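Hydrogenase maturation factor (PDB 3VTH) probably uses carbamoyl phosphate and ATP to carbamoylate the C-terminal cysteine of HypE during the maturation of [NiFe]-hydrogenases. Local coordinates at residues I381-G386 with A421-H426; V107-G112 with Y387-I392; N411-T416 with H425-L430. All blocks are in the same frame, centred on the assembly; numbering follows the deposited sequence.

Contact 1 of 3, residues I381-G386 with A421-H426. With APC (diphosphomethylphosphonic acid adenosyl ester), chain F.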
loop_
_atom_site.group_PDB
_atom_site.type_symbol
_atom_site.label_atom_id
_atom_site.label_comp_id
_atom_site.label_asym_id
_atom_site.label_seq_id
_atom_site.Cartn_x
_atom_site.Cartn_y
_atom_site.Cartn_z
ATOM N N ILE A 381 0.975 4.803 1.014
ATOM C CA ILE A 381 2.350 4.523 1.445
ATOM C C ILE A 381 2.591 3.017 1.397
ATOM O O ILE A 381 3.645 2.568 0.958
ATOM C CB ILE A 381 2.628 5.071 2.896
ATOM C CG1 ILE A 381 2.651 6.602 2.912
ATOM C CG2 ILE A 381 3.960 4.535 3.466
ATOM C CD1 ILE A 381 1.351 7.258 3.346
ATOM N N ARG A 382 1.604 2.246 1.870
ATOM C CA ARG A 382 1.710 0.803 1.893
ATOM C C ARG A 382 0.378 0.273 1.377
ATOM O O ARG A 382 -0.651 0.446 2.000
ATOM C CB ARG A 382 2.017 0.299 3.314
ATOM C CG ARG A 382 2.214 -1.250 3.396
ATOM C CD ARG A 382 2.492 -1.681 4.861
ATOM N NE ARG A 382 3.890 -1.433 5.221
ATOM C CZ ARG A 382 4.457 -1.831 6.365
ATOM N NH1 ARG A 382 3.736 -2.470 7.283
ATOM N NH2 ARG A 382 5.753 -1.590 6.587
ATOM N N ARG A 383 0.407 -0.336 0.205
ATOM C CA ARG A 383 -0.818 -0.781 -0.425
ATOM C C ARG A 383 -1.023 -2.249 -0.092
ATOM O O ARG A 383 -0.319 -3.124 -0.593
ATOM C CB ARG A 383 -0.770 -0.520 -1.934
ATOM C CG ARG A 383 -2.057 -0.936 -2.672
ATOM C CD ARG A 383 -1.859 -0.892 -4.202
ATOM N NE ARG A 383 -3.000 -1.514 -4.910
ATOM C CZ ARG A 383 -4.109 -0.858 -5.237
ATOM N NH1 ARG A 383 -4.248 0.432 -4.938
ATOM N NH2 ARG A 383 -5.102 -1.481 -5.871
ATOM N N ALA A 384 -1.988 -2.514 0.773
ATOM C CA ALA A 384 -2.178 -3.873 1.294
ATOM C C ALA A 384 -3.652 -4.104 1.601
ATOM O O ALA A 384 -4.489 -3.920 0.709
ATOM C CB ALA A 384 -1.266 -4.131 2.524
ATOM N N ARG A 385 -3.998 -4.504 2.825
ATOM C CA ARG A 385 -5.393 -4.888 3.117
ATOM C C ARG A 385 -6.409 -3.815 2.691
ATOM O O ARG A 385 -6.216 -2.619 2.970
ATOM C CB ARG A 385 -5.608 -5.234 4.602
ATOM C CG ARG A 385 -7.078 -5.650 4.916
ATOM C CD ARG A 385 -7.335 -5.965 6.387
ATOM N NE ARG A 385 -6.779 -4.977 7.305
ATOM C CZ ARG A 385 -7.287 -3.768 7.550
ATOM N NH1 ARG A 385 -8.412 -3.344 6.961
ATOM N NH2 ARG A 385 -6.665 -2.969 8.418
ATOM N N GLY A 386 -7.489 -4.241 2.027
ATOM C CA GLY A 386 -8.529 -3.290 1.610
ATOM C C GLY A 386 -8.283 -2.640 0.257
ATOM O O GLY A 386 -9.222 -2.108 -0.340
ATOM N N ALA A 421 -2.973 -4.708 -14.353
ATOM C CA ALA A 421 -1.688 -4.875 -13.692
ATOM C C ALA A 421 -2.034 -5.286 -12.258
ATOM O O ALA A 421 -2.511 -4.471 -11.469
ATOM C CB ALA A 421 -0.892 -3.571 -13.716
ATOM N N PHE A 422 -1.885 -6.573 -11.983
ATOM C CA PHE A 422 -2.112 -7.124 -10.663
ATOM C C PHE A 422 -0.856 -6.896 -9.842
ATOM O O PHE A 422 0.054 -7.737 -9.842
ATOM C CB PHE A 422 -2.388 -8.623 -10.757
ATOM C CG PHE A 422 -3.726 -8.956 -11.361
ATOM C CD1 PHE A 422 -4.898 -8.815 -10.612
ATOM C CD2 PHE A 422 -3.816 -9.420 -12.672
ATOM C CE1 PHE A 422 -6.162 -9.127 -11.176
ATOM C CE2 PHE A 422 -5.055 -9.743 -13.239
ATOM C CZ PHE A 422 -6.229 -9.598 -12.496
ATOM N N ILE A 423 -0.781 -5.743 -9.191
ATOM C CA ILE A 423 0.328 -5.473 -8.279
ATOM C C ILE A 423 0.023 -6.163 -6.925
ATOM O O ILE A 423 -1.107 -6.099 -6.401
ATOM C CB ILE A 423 0.603 -3.944 -8.130
ATOM C CG1 ILE A 423 1.867 -3.699 -7.285
ATOM C CG2 ILE A 423 -0.620 -3.222 -7.539
ATOM C CD1 ILE A 423 2.383 -2.219 -7.284
ATOM N N SER A 424 1.009 -6.865 -6.385
ATOM C CA SER A 424 0.784 -7.640 -5.173
ATOM C C SER A 424 0.625 -6.707 -3.996
ATOM O O SER A 424 1.070 -5.547 -4.030
ATOM C CB SER A 424 1.964 -8.577 -4.912
ATOM O OG SER A 424 3.095 -7.885 -4.380
ATOM N N HIS A 425 -0.000 -7.217 -2.947
ATOM C CA HIS A 425 0.042 -6.535 -1.673
ATOM C C HIS A 425 1.493 -6.410 -1.204
ATOM O O HIS A 425 2.360 -7.164 -1.635
ATOM C CB HIS A 425 -0.798 -7.276 -0.631
ATOM C CG HIS A 425 -0.307 -8.658 -0.295
ATOM N ND1 HIS A 425 -0.581 -9.761 -1.080
ATOM C CD2 HIS A 425 0.396 -9.120 0.770
ATOM C CE1 HIS A 425 -0.054 -10.839 -0.519
ATOM N NE2 HIS A 425 0.544 -10.478 0.603
ATOM N N HIS A 426 1.728 -5.438 -0.329
ATOM C CA HIS A 426 3.025 -5.250 0.331
ATOM C C HIS A 426 3.605 -6.576 0.824
ATOM O O HIS A 426 2.943 -7.317 1.566
ATOM C CB HIS A 426 2.810 -4.320 1.526
ATOM C CG HIS A 426 4.018 -4.143 2.391
ATOM N ND1 HIS A 426 4.166 -4.785 3.604
ATOM C CD2 HIS A 426 5.117 -3.375 2.234
ATOM C CE1 HIS A 426 5.308 -4.420 4.160
ATOM N NE2 HIS A 426 5.896 -3.551 3.357
HETATM P PG APC F . 8.117 -5.023 11.406
HETATM O O1G APC F . 6.745 -5.611 11.612
HETATM O O2G APC F . 8.645 -4.347 12.648
HETATM O O3G APC F . 9.112 -5.961 10.785
HETATM P PB APC F . 6.765 -2.930 9.956
HETATM O O1B APC F . 5.806 -3.819 9.228
HETATM O O2B APC F . 7.299 -1.764 9.149
HETATM O O3B APC F . 8.048 -3.830 10.319
HETATM P PA APC F . 4.243 -2.349 11.738
HETATM O O1A APC F . 3.949 -1.684 13.063
HETATM O O2A APC F . 3.638 -3.693 11.553
HETATM C C3A APC F . 6.066 -2.359 11.541
HETATM O "O5'" APC F . 3.675 -1.466 10.514
HETATM C "C5'" APC F . 3.128 -0.159 10.661
HETATM C "C4'" APC F . 3.663 0.715 9.530
HETATM O "O4'" APC F . 2.998 1.979 9.634
HETATM C "C3'" APC F . 5.164 0.966 9.702
HETATM O "O3'" APC F . 5.862 0.912 8.445
HETATM C "C2'" APC F . 5.226 2.387 10.224
HETATM O "O2'" APC F . 6.487 3.026 9.948
HETATM C "C1'" APC F . 3.980 3.014 9.602
HETATM N N9 APC F . 3.610 4.134 10.460
HETATM C C8 APC F . 3.006 4.086 11.678
HETATM N N7 APC F . 2.880 5.340 12.180
HETATM C C5 APC F . 3.414 6.191 11.278
HETATM C C6 APC F . 3.622 7.652 11.170
HETATM N N6 APC F . 3.213 8.485 12.149
HETATM N N1 APC F . 4.228 8.125 10.059
HETATM C C2 APC F . 4.632 7.318 9.056
HETATM N N3 APC F . 4.491 5.983 9.073
HETATM C C4 APC F . 3.894 5.388 10.144
HETATM O O HOH W 1 -3.181 -4.382 -5.719
HETATM O O HOH W 2 0.451 -3.152 -3.455
#
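Three donors converge on the carbonyl oxygen of Arg-383. His-426 N reaches Arg-383 O at 3.1 Å with an N-H...O angle of 152°, a water donates to the same oxygen, and His-425 CA brings a weaker CA-H...O contact. Beside it, Ala-384 CB packs 4.2 Å from His-426 CB. A second water ties the long arm of Arg-383 down: it accepts from Arg-383 NE and donates to Ile-423 O, while Arg-383 NE also passes Ile-423 CG2 at 3.9 Å. Arg-383 NH1 and NH2 hydrogen-bond to the carbonyl oxygens of Lys-729 and Gln-390 respectively. Before it in the chain, Ile-381 and Arg-382 both face Val-370 in a classic beta bulge, at a strand of the YrdC-like sheet, and from there Arg-382 extends into the nucleotide pocket. A bend at chi3 (-80°) carries NE over the His-426 ring, 3.4 Å above its plane and over its centre. Guanidinium and imidazole lie stacked with planes 15° apart, and Arg-382 CD adds a CH-pi contact to the same ring. On the opposite face of the guanidinium lies the ribose of the ATP analogue. The two terminal nitrogens of the guanidinium share the beta-phosphate: Arg-382 NH1 donates to APC O1B at 3.1 Å and Arg-382 NH2 to APC O2B at 3.0 Å. An alanine in place of Arg-382 would probably leave both beta-phosphate oxygens without these donors and that face of the His-426 ring without its stacked partner, so that the ring is held less firmly. The ring of His-425 leads to helix 433-449, where the hydroxyls of Tyr-446 and Tyr-438 hydrogen-bond its ND1 and NE2 respectively.

Contact 2 of 3, residues V107-G112 with Y387-I392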
loop_
_atom_site.group_PDB
_atom_site.type_symbol
_atom_site.label_atom_id
_atom_site.label_comp_id
_atom_site.label_asym_id
_atom_site.label_seq_id
_atom_site.Cartn_x
_atom_site.Cartn_y
_atom_site.Cartn_z
ATOM N N VAL A 107 -10.164 -10.311 -7.982
ATOM C CA VAL A 107 -10.633 -10.739 -6.665
ATOM C C VAL A 107 -10.813 -9.499 -5.783
ATOM O O VAL A 107 -9.955 -8.598 -5.771
ATOM C CB VAL A 107 -9.650 -11.760 -6.027
ATOM C CG1 VAL A 107 -9.908 -11.965 -4.517
ATOM C CG2 VAL A 107 -9.755 -13.132 -6.754
ATOM N N SER A 108 -11.936 -9.449 -5.068
ATOM C CA SER A 108 -12.225 -8.338 -4.166
ATOM C C SER A 108 -11.210 -8.239 -3.021
ATOM O O SER A 108 -10.823 -9.259 -2.452
ATOM C CB SER A 108 -13.632 -8.464 -3.571
ATOM O OG SER A 108 -13.894 -7.363 -2.684
ATOM N N PRO A 109 -10.785 -7.012 -2.673
ATOM C CA PRO A 109 -10.083 -6.891 -1.388
ATOM C C PRO A 109 -11.002 -7.222 -0.194
ATOM O O PRO A 109 -12.236 -7.246 -0.324
ATOM C CB PRO A 109 -9.658 -5.412 -1.338
ATOM C CG PRO A 109 -9.635 -4.980 -2.795
ATOM C CD PRO A 109 -10.770 -5.750 -3.438
ATOM N N ASP A 110 -10.378 -7.499 0.942
ATOM C CA ASP A 110 -11.052 -7.599 2.239
ATOM C C ASP A 110 -11.683 -6.274 2.632
ATOM O O ASP A 110 -11.075 -5.211 2.451
ATOM C CB ASP A 110 -10.028 -8.010 3.296
ATOM C CG ASP A 110 -9.289 -9.261 2.903
ATOM O OD1 ASP A 110 -9.909 -10.346 2.971
ATOM O OD2 ASP A 110 -8.120 -9.152 2.462
ATOM N N MET A 111 -12.883 -6.338 3.202
ATOM C CA MET A 111 -13.658 -5.131 3.479
ATOM C C MET A 111 -14.120 -5.023 4.934
ATOM O O MET A 111 -14.511 -6.026 5.528
ATOM C CB MET A 111 -14.868 -5.048 2.519
ATOM C CG MET A 111 -14.483 -4.738 1.059
ATOM S SD MET A 111 -13.791 -3.077 0.845
ATOM C CE MET A 111 -12.888 -3.249 -0.705
ATOM N N GLY A 112 -14.068 -3.802 5.482
ATOM C CA GLY A 112 -14.602 -3.479 6.803
ATOM C C GLY A 112 -16.107 -3.709 6.930
ATOM O O GLY A 112 -16.827 -3.723 5.931
ATOM N N TYR A 387 -7.040 -2.707 -0.239
ATOM C CA TYR A 387 -6.678 -2.195 -1.574
ATOM C C TYR A 387 -6.227 -3.325 -2.497
ATOM O O TYR A 387 -6.849 -3.590 -3.516
ATOM C CB TYR A 387 -5.571 -1.130 -1.477
ATOM C CG TYR A 387 -6.004 0.158 -0.811
ATOM C CD1 TYR A 387 -6.189 1.333 -1.568
ATOM C CD2 TYR A 387 -6.266 0.200 0.569
ATOM C CE1 TYR A 387 -6.599 2.520 -0.956
ATOM C CE2 TYR A 387 -6.678 1.378 1.187
ATOM C CZ TYR A 387 -6.837 2.538 0.426
ATOM O OH TYR A 387 -7.222 3.710 1.064
ATOM N N ALA A 388 -5.123 -3.978 -2.145
ATOM C CA ALA A 388 -4.718 -5.194 -2.821
ATOM C C ALA A 388 -5.722 -6.296 -2.501
ATOM O O ALA A 388 -6.223 -6.380 -1.375
ATOM C CB ALA A 388 -3.312 -5.613 -2.386
ATOM N N PRO A 389 -5.977 -7.189 -3.467
ATOM C CA PRO A 389 -5.293 -7.306 -4.748
ATOM C C PRO A 389 -6.037 -6.647 -5.935
ATOM O O PRO A 389 -5.935 -7.133 -7.067
ATOM C CB PRO A 389 -5.277 -8.813 -4.958
ATOM C CG PRO A 389 -6.659 -9.240 -4.416
ATOM C CD PRO A 389 -6.934 -8.294 -3.251
ATOM N N GLN A 390 -6.805 -5.591 -5.683
ATOM C CA GLN A 390 -7.499 -4.904 -6.796
ATOM C C GLN A 390 -6.446 -4.428 -7.804
ATOM O O GLN A 390 -5.457 -3.763 -7.414
ATOM C CB GLN A 390 -8.362 -3.737 -6.300
ATOM C CG GLN A 390 -9.067 -2.936 -7.421
ATOM C CD GLN A 390 -10.019 -1.868 -6.886
ATOM O OE1 GLN A 390 -10.380 -1.863 -5.712
ATOM N NE2 GLN A 390 -10.435 -0.958 -7.762
ATOM N N PRO A 391 -6.636 -4.786 -9.091
ATOM C CA PRO A 391 -5.623 -4.434 -10.079
ATOM C C PRO A 391 -5.656 -2.956 -10.469
ATOM O O PRO A 391 -6.663 -2.271 -10.259
ATOM C CB PRO A 391 -5.986 -5.306 -11.276
ATOM C CG PRO A 391 -7.522 -5.462 -11.159
ATOM C CD PRO A 391 -7.734 -5.590 -9.679
ATOM N N ILE A 392 -4.538 -2.486 -11.013
ATOM C CA ILE A 392 -4.476 -1.213 -11.714
ATOM C C ILE A 392 -4.981 -1.444 -13.143
ATOM O O ILE A 392 -4.536 -2.364 -13.835
ATOM C CB ILE A 392 -3.027 -0.647 -11.735
ATOM C CG1 ILE A 392 -2.470 -0.493 -10.302
ATOM C CG2 ILE A 392 -2.942 0.685 -12.503
ATOM C CD1 ILE A 392 -3.388 0.222 -9.326
HETATM O O HOH W 3 -8.135 -8.582 -7.878
HETATM O O HOH W 4 -7.470 -6.993 0.971
#
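A beta turn of type VI, with a cis peptide bond before Pro-389, presses against Val-107 and Pro-109 of the loop that leads from strand 93-95 to helix 115-121 in the first zinc finger. Gln-390 N closes the turn on Tyr-387 O at 2.9 Å. The pyrrolidine of Pro-109 makes most of the contact: its CG sits 3.2 Å from Tyr-387 O and 3.9 Å from Gln-390 CB, while its CB approaches Ala-388 O. Pro-389 answers from beside it, with CD against Pro-109 CA and CG at 3.6 Å from Val-107 O. No direct hydrogen bond joins the two backbones; water does it instead. One water accepts from Val-107 N and donates to Pro-389 O at 2.8 Å, and a second accepts from Asp-110 N and donates to both Asp-110 OD2 and Ala-388 O. Asp-110 OD1 turns to Ser-144 and Arg-142 of the finger, and Gln-390 OE1 to Arg-280. Helix 433-449 packs against both segments, Leu-449 on Val-107 and Tyr-446 on Pro-389, and past the turn Ile-392 pairs with Ala-421 of strand 420-423.

Contact 3 of 3, residues N411-T416 with H425-L430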
loop_
_atom_site.group_PDB
_atom_site.type_symbol
_atom_site.label_atom_id
_atom_site.label_comp_id
_atom_site.label_asym_id
_atom_site.label_seq_id
_atom_site.Cartn_x
_atom_site.Cartn_y
_atom_site.Cartn_z
ATOM N N ASN A 411 9.050 -4.371 -0.804
ATOM C CA ASN A 411 8.833 -5.040 -2.076
ATOM C C ASN A 411 7.359 -5.315 -2.403
ATOM O O ASN A 411 6.581 -5.691 -1.529
ATOM C CB ASN A 411 9.652 -6.323 -2.143
ATOM C CG ASN A 411 9.369 -7.123 -3.417
ATOM O OD1 ASN A 411 10.111 -7.046 -4.409
ATOM N ND2 ASN A 411 8.290 -7.864 -3.398
ATOM N N THR A 412 6.995 -5.099 -3.673
ATOM C CA THR A 412 5.843 -5.744 -4.269
ATOM C C THR A 412 6.330 -6.297 -5.612
ATOM O O THR A 412 7.340 -5.832 -6.152
ATOM C CB THR A 412 4.697 -4.752 -4.561
ATOM O OG1 THR A 412 5.191 -3.712 -5.416
ATOM C CG2 THR A 412 4.123 -4.145 -3.252
ATOM N N PHE A 413 5.593 -7.271 -6.139
ATOM C CA PHE A 413 5.758 -7.723 -7.510
ATOM C C PHE A 413 4.481 -7.384 -8.269
ATOM O O PHE A 413 3.469 -7.058 -7.655
ATOM C CB PHE A 413 6.071 -9.232 -7.561
ATOM C CG PHE A 413 5.003 -10.103 -6.944
ATOM C CD1 PHE A 413 3.880 -10.475 -7.677
ATOM C CD2 PHE A 413 5.133 -10.560 -5.632
ATOM C CE1 PHE A 413 2.874 -11.303 -7.110
ATOM C CE2 PHE A 413 4.144 -11.388 -5.053
ATOM C CZ PHE A 413 3.020 -11.759 -5.789
ATOM N N CYS A 414 4.537 -7.402 -9.603
ATOM C CA CYS A 414 3.364 -7.080 -10.418
ATOM C C CYS A 414 3.280 -8.042 -11.599
ATOM O O CYS A 414 4.303 -8.340 -12.208
ATOM C CB CYS A 414 3.439 -5.617 -10.891
ATOM S SG CYS A 414 2.054 -5.053 -11.902
ATOM N N MET A 415 2.078 -8.553 -11.885
ATOM C CA MET A 415 1.839 -9.451 -13.025
ATOM C C MET A 415 0.759 -8.875 -13.917
ATOM O O MET A 415 -0.314 -8.503 -13.435
ATOM C CB MET A 415 1.300 -10.814 -12.569
ATOM C CG MET A 415 2.181 -11.573 -11.646
ATOM S SD MET A 415 1.270 -12.979 -10.953
ATOM C CE MET A 415 2.611 -13.549 -9.917
ATOM N N THR A 416 1.009 -8.849 -15.217
ATOM C CA THR A 416 0.031 -8.299 -16.136
ATOM C C THR A 416 -0.774 -9.404 -16.811
ATOM O O THR A 416 -0.271 -10.507 -17.038
ATOM C CB THR A 416 0.692 -7.451 -17.242
ATOM O OG1 THR A 416 1.665 -8.239 -17.930
ATOM C CG2 THR A 416 1.359 -6.229 -16.627
ATOM N N HIS A 425 -0.000 -7.217 -2.947
ATOM C CA HIS A 425 0.042 -6.535 -1.673
ATOM C C HIS A 425 1.493 -6.410 -1.204
ATOM O O HIS A 425 2.360 -7.164 -1.635
ATOM C CB HIS A 425 -0.798 -7.276 -0.631
ATOM C CG HIS A 425 -0.307 -8.658 -0.295
ATOM N ND1 HIS A 425 -0.581 -9.761 -1.080
ATOM C CD2 HIS A 425 0.396 -9.120 0.770
ATOM C CE1 HIS A 425 -0.054 -10.839 -0.519
ATOM N NE2 HIS A 425 0.544 -10.478 0.603
ATOM N N HIS A 426 1.728 -5.438 -0.329
ATOM C CA HIS A 426 3.025 -5.250 0.331
ATOM C C HIS A 426 3.605 -6.576 0.824
ATOM O O HIS A 426 2.943 -7.317 1.566
ATOM C CB HIS A 426 2.810 -4.320 1.526
ATOM C CG HIS A 426 4.018 -4.143 2.391
ATOM N ND1 HIS A 426 4.166 -4.785 3.604
ATOM C CD2 HIS A 426 5.117 -3.375 2.234
ATOM C CE1 HIS A 426 5.308 -4.420 4.160
ATOM N NE2 HIS A 426 5.896 -3.551 3.357
ATOM N N ILE A 427 4.829 -6.879 0.398
ATOM C CA ILE A 427 5.503 -8.103 0.809
ATOM C C ILE A 427 6.487 -7.784 1.950
ATOM O O ILE A 427 6.499 -8.481 2.962
ATOM C CB ILE A 427 6.248 -8.781 -0.384
ATOM C CG1 ILE A 427 5.254 -9.128 -1.523
ATOM C CG2 ILE A 427 7.091 -9.989 0.074
ATOM C CD1 ILE A 427 4.173 -10.170 -1.139
ATOM N N GLY A 428 7.284 -6.736 1.777
ATOM C CA GLY A 428 8.219 -6.284 2.830
ATOM C C GLY A 428 9.632 -6.153 2.270
ATOM O O GLY A 428 9.858 -6.399 1.094
ATOM N N ASP A 429 10.582 -5.764 3.114
ATOM C CA ASP A 429 11.984 -5.646 2.704
ATOM C C ASP A 429 12.521 -7.043 2.388
ATOM O O ASP A 429 12.498 -7.912 3.247
ATOM C CB ASP A 429 12.812 -5.001 3.839
ATOM C CG ASP A 429 12.424 -3.547 4.102
ATOM O OD1 ASP A 429 11.613 -2.949 3.341
ATOM O OD2 ASP A 429 12.948 -2.976 5.083
ATOM N N LEU A 430 12.984 -7.272 1.156
ATOM C CA LEU A 430 13.499 -8.592 0.786
ATOM C C LEU A 430 14.931 -8.754 1.253
ATOM O O LEU A 430 15.850 -8.750 0.451
ATOM C CB LEU A 430 13.424 -8.827 -0.721
ATOM C CG LEU A 430 12.042 -9.039 -1.305
ATOM C CD1 LEU A 430 12.164 -9.742 -2.658
ATOM C CD2 LEU A 430 11.192 -9.883 -0.346
#
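Ile-427 holds CG1 beside its own backbone N, anti to the carbonyl carbon (chi1 -59°), and Asn-411 holds CG anti to its backbone N (chi1 175°); with these rotamers the two side chains lie side by side, pointing the same way. They belong to a classic beta bulge in which Ile-427 and Gly-428 together face Asn-411, extending the hairpin of strands 414-417 and 420-423 in the Kae1-like, actin-type ATPase part of the protein. Two hydrogen bonds close the antiparallel bridge. Ile-427 N meets Asn-411 O at 2.9 Å, nearly along the C=O axis, whereas Asn-411 N reaches Gly-428 O, also at 2.9 Å, from well above the carbonyl plane. Leu-430 then folds back, with its CG 3.7 Å from Asn-411 CB. In the other direction Ile-427 CD1 touches Phe-413 CE2 at 4.1 Å and lies over one face of the His-425 ring, offset toward its rim. Phe-413 itself meets Tyr-446 edge-to-face, which joins this cluster to helix 433-449. Thr-412 turns CG2 to His-425 O and His-426 CA, both at 3.9 Å, while its hydroxyl bonds to Gly-735 O and Ser-738 OG. The side chain of Asn-411 lies about 7 Å from that of the iron ligand Asp-734. Gly-428 adopts backbone angles at which a CB would be jammed against Ile-427 O, and its N sits 3.8 Å above the plane of the His-426 ring, over the centre.

How the contacts relate
From the N terminus, 107-112 is separated by 274 residues from 387-392, onto which contact 2 brings it, tying the zinc-finger approach to the connection into the Kae1-like sheet. Contact 1 starts just before, at 381-386, and closes on 421-426, so the two loops cross; they also touch where Gly-386 O packs on Pro-109 CB. Contact 3 begins within the span of contact 1 and ends on 425-430, which overlaps the second segment of contact 1 at His-425 and His-426; strands 414-417 and 420-423 pair between them. Contacts 2 and 3 follow in series and touch through Ala-388 and His-425. Together the three join finger, YrdC-like and Kae1-like parts.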